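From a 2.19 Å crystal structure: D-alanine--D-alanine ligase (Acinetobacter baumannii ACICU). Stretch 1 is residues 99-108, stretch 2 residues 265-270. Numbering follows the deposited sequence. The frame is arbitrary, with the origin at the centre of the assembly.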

# COMPACT_ATOMS: atom_id res chain seq x y z
N ASP A 99 -0.04 -8.03 -0.72
CA ASP A 99 0.55 -8.28 -2.04
C ASP A 99 1.93 -8.96 -1.84
O ASP A 99 2.90 -8.36 -1.32
CB ASP A 99 0.68 -6.93 -2.76
CG ASP A 99 0.95 -7.04 -4.28
OD1 ASP A 99 1.78 -7.84 -4.73
OD2 ASP A 99 0.34 -6.26 -5.03
N LYS A 100 2.01 -10.23 -2.24
CA LYS A 100 3.24 -11.00 -2.11
C LYS A 100 4.40 -10.40 -2.89
O LYS A 100 5.53 -10.30 -2.36
CB LYS A 100 3.03 -12.46 -2.52
CG LYS A 100 2.21 -13.25 -1.53
CD LYS A 100 1.98 -14.66 -2.02
CE LYS A 100 0.91 -15.38 -1.21
NZ LYS A 100 -0.46 -14.95 -1.58
N VAL A 101 4.14 -9.94 -4.12
CA VAL A 101 5.26 -9.41 -4.90
C VAL A 101 5.71 -8.09 -4.34
O VAL A 101 6.94 -7.88 -4.22
CB VAL A 101 5.12 -9.39 -6.45
CG1 VAL A 101 3.95 -10.23 -6.95
CG2 VAL A 101 5.15 -7.98 -7.03
N LYS A 102 4.77 -7.21 -3.95
CA LYS A 102 5.17 -5.90 -3.42
C LYS A 102 5.88 -6.01 -2.10
O LYS A 102 6.82 -5.27 -1.84
CB LYS A 102 4.01 -4.90 -3.35
CG LYS A 102 3.54 -4.47 -4.73
CD LYS A 102 2.60 -3.29 -4.66
CE LYS A 102 2.13 -2.90 -6.05
NZ LYS A 102 1.11 -3.82 -6.59
N THR A 103 5.45 -6.96 -1.27
CA THR A 103 6.17 -7.31 -0.04
C THR A 103 7.64 -7.72 -0.34
O THR A 103 8.56 -7.27 0.32
CB THR A 103 5.43 -8.43 0.71
OG1 THR A 103 4.16 -7.95 1.16
CG2 THR A 103 6.20 -8.85 1.94
N LYS A 104 7.83 -8.58 -1.33
CA LYS A 104 9.18 -9.06 -1.66
C LYS A 104 10.07 -7.96 -2.27
O LYS A 104 11.26 -7.90 -1.98
CB LYS A 104 9.13 -10.25 -2.61
CG LYS A 104 8.67 -11.53 -1.98
CD LYS A 104 8.12 -12.45 -3.07
CE LYS A 104 8.50 -13.91 -2.93
NZ LYS A 104 9.94 -14.18 -3.26
N GLN A 105 9.48 -7.09 -3.08
CA GLN A 105 10.22 -5.98 -3.63
C GLN A 105 10.66 -5.10 -2.51
O GLN A 105 11.83 -4.72 -2.45
CB GLN A 105 9.41 -5.22 -4.63
CG GLN A 105 9.03 -6.04 -5.84
CD GLN A 105 7.98 -5.43 -6.77
OE1 GLN A 105 7.99 -5.73 -7.96
NE2 GLN A 105 7.09 -4.60 -6.25
N ILE A 106 9.77 -4.78 -1.58
CA ILE A 106 10.21 -4.07 -0.37
C ILE A 106 11.35 -4.79 0.36
O ILE A 106 12.32 -4.15 0.85
CB ILE A 106 9.07 -3.82 0.63
CG1 ILE A 106 7.94 -2.97 0.02
CG2 ILE A 106 9.60 -3.11 1.87
CD1 ILE A 106 8.37 -1.67 -0.61
N TRP A 107 11.24 -6.12 0.44
CA TRP A 107 12.31 -6.93 1.02
C TRP A 107 13.63 -6.98 0.18
O TRP A 107 14.71 -6.80 0.75
CB TRP A 107 11.79 -8.34 1.37
CG TRP A 107 10.83 -8.39 2.52
CD1 TRP A 107 10.66 -7.47 3.53
CD2 TRP A 107 9.91 -9.43 2.78
NE1 TRP A 107 9.68 -7.88 4.38
CE2 TRP A 107 9.19 -9.08 3.94
CE3 TRP A 107 9.61 -10.64 2.14
CZ2 TRP A 107 8.21 -9.89 4.48
CZ3 TRP A 107 8.63 -11.45 2.68
CH2 TRP A 107 7.95 -11.07 3.84
N GLN A 108 13.55 -7.19 -1.14
CA GLN A 108 14.73 -7.03 -2.05
C GLN A 108 15.35 -5.67 -1.86
O GLN A 108 16.55 -5.53 -1.73
CB GLN A 108 14.31 -7.17 -3.50
CG GLN A 108 14.23 -8.61 -3.96
CD GLN A 108 13.40 -8.81 -5.23
OE1 GLN A 108 12.75 -7.89 -5.75
NE2 GLN A 108 13.42 -10.06 -5.73
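Stretch 2 (265-270) WLLEVN

Stretch 2 is a β-strand, extended through residues 265-270 except for a local kink at Leu267, whose phi/psi of -105/-56 departs from the values of its neighbours. It lies across the helix of residues 100-108 with a closest axis approach of 8.4 Å and an angle of 120° between the N-to-C directions, so the strand runs obliquely against the helix. The nearest pair of CA atoms is Lys100 CA and Glu268 CA, 6.2 Å apart. No hydrogen bond crosses between the stretches: packing carries this contact, and 367 Å² is buried in all.

Asp99 does not touch the strand, but it prepares the helix that does. As N-cap, its OD1 accepts from Lys102 N at 3.2 Å and, weakly, from Val101 N at 3.2 Å, while its OD2 forms a salt bridge with Lys102 NZ at 3.0 Å. The amides of Val101 and Lys102, which lack helical acceptors, are met in this way, the first only weakly.

Lys100 is the first residue to meet the strand. Its CA-to-CB bond points sideways, and the long chain carries CE to 3.1 Å from Glu268 OE1. Glu268 starts away from the helix, but its end comes back nearer. Lys100 NZ and Glu268 OE1 stand 4.1 Å apart, opposite charges beyond salt-bridge range; NZ is satisfied elsewhere in the structure. Val101 and Lys102 are out of reach.

One turn on, Thr103 points toward the strand and places OG1 4.0 Å from Val269 CG1, a light touch from a small side chain. Lys104 leaves its backbone sideways, yet its end draws nearer, with CE 4.5 Å from Leu267 O. Gln105 and Ile106 again make no contact.

Trp107 supplies the broadest surface of the helix. It points toward the strand and spans four consecutive residues. Leu266, also pointing toward the helix, sets its CB over one face of the indole: CB lies 3.7 Å from Trp107 CZ3 and 4.1 Å from the centroid of the six-membered ring, 29° off the normal, a CH-pi contact. The ring edge meets strand backbone, with CZ3 3.8 Å from Leu267 C and CH2 3.6 Å from Glu268 C. Val269 closes the series, its CB 4.4 Å from Trp107 CZ2. Gln108 ends the helix stretch without touching the strand.

The rule to read here is one of spacing. Thr103 and Trp107, four residues apart, face the strand, which answers with Leu266 and Val269, three residues apart, both pointing toward the helix. They are separated by Leu267, where the strand departs from extended geometry, and the extended Glu268; the CA-to-CB bonds of both point away.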

# COMPACT_ATOMS: atom_id res chain seq x y z
N TRP A 265 14.95 -17.86 4.06
CA TRP A 265 14.32 -17.16 2.97
C TRP A 265 12.92 -16.68 3.40
O TRP A 265 12.07 -17.49 3.73
CB TRP A 265 14.22 -18.10 1.80
CG TRP A 265 15.56 -18.52 1.28
CD1 TRP A 265 16.19 -19.68 1.53
CD2 TRP A 265 16.42 -17.78 0.39
NE1 TRP A 265 17.38 -19.72 0.87
CE2 TRP A 265 17.56 -18.57 0.17
CE3 TRP A 265 16.34 -16.52 -0.23
CZ2 TRP A 265 18.62 -18.15 -0.65
CZ3 TRP A 265 17.40 -16.11 -1.05
CH2 TRP A 265 18.53 -16.92 -1.25
N LEU A 266 12.69 -15.36 3.36
CA LEU A 266 11.41 -14.77 3.71
C LEU A 266 10.32 -15.03 2.67
O LEU A 266 10.54 -14.85 1.48
CB LEU A 266 11.55 -13.29 3.89
CG LEU A 266 12.46 -12.84 5.03
CD1 LEU A 266 12.83 -11.40 4.75
CD2 LEU A 266 11.78 -12.93 6.37
N LEU A 267 9.13 -15.43 3.15
CA LEU A 267 8.03 -15.86 2.29
C LEU A 267 6.92 -14.81 2.16
O LEU A 267 6.57 -14.41 1.05
CB LEU A 267 7.48 -17.20 2.76
CG LEU A 267 7.86 -18.50 2.02
CD1 LEU A 267 9.20 -18.47 1.32
CD2 LEU A 267 7.77 -19.69 2.97
N GLU A 268 6.37 -14.38 3.28
CA GLU A 268 5.26 -13.44 3.25
C GLU A 268 4.96 -12.94 4.63
O GLU A 268 5.51 -13.43 5.61
CB GLU A 268 4.00 -14.05 2.63
CG GLU A 268 3.29 -15.09 3.46
CD GLU A 268 1.91 -15.43 2.91
OE1 GLU A 268 1.83 -15.84 1.72
OE2 GLU A 268 0.93 -15.30 3.70
N VAL A 269 4.08 -11.95 4.68
CA VAL A 269 3.68 -11.30 5.93
C VAL A 269 2.17 -11.42 6.04
O VAL A 269 1.47 -11.46 4.99
CB VAL A 269 4.11 -9.80 6.00
CG1 VAL A 269 3.38 -8.94 4.96
CG2 VAL A 269 3.83 -9.24 7.37
N ASN A 270 1.70 -11.52 7.29
CA ASN A 270 0.29 -11.53 7.61
C ASN A 270 0.01 -10.53 8.66
O ASN A 270 0.51 -10.66 9.76
CB ASN A 270 -0.14 -12.89 8.07
CG ASN A 270 -1.63 -13.04 8.12
OD1 ASN A 270 -2.39 -12.06 8.25
ND2 ASN A 270 -2.07 -14.28 8.03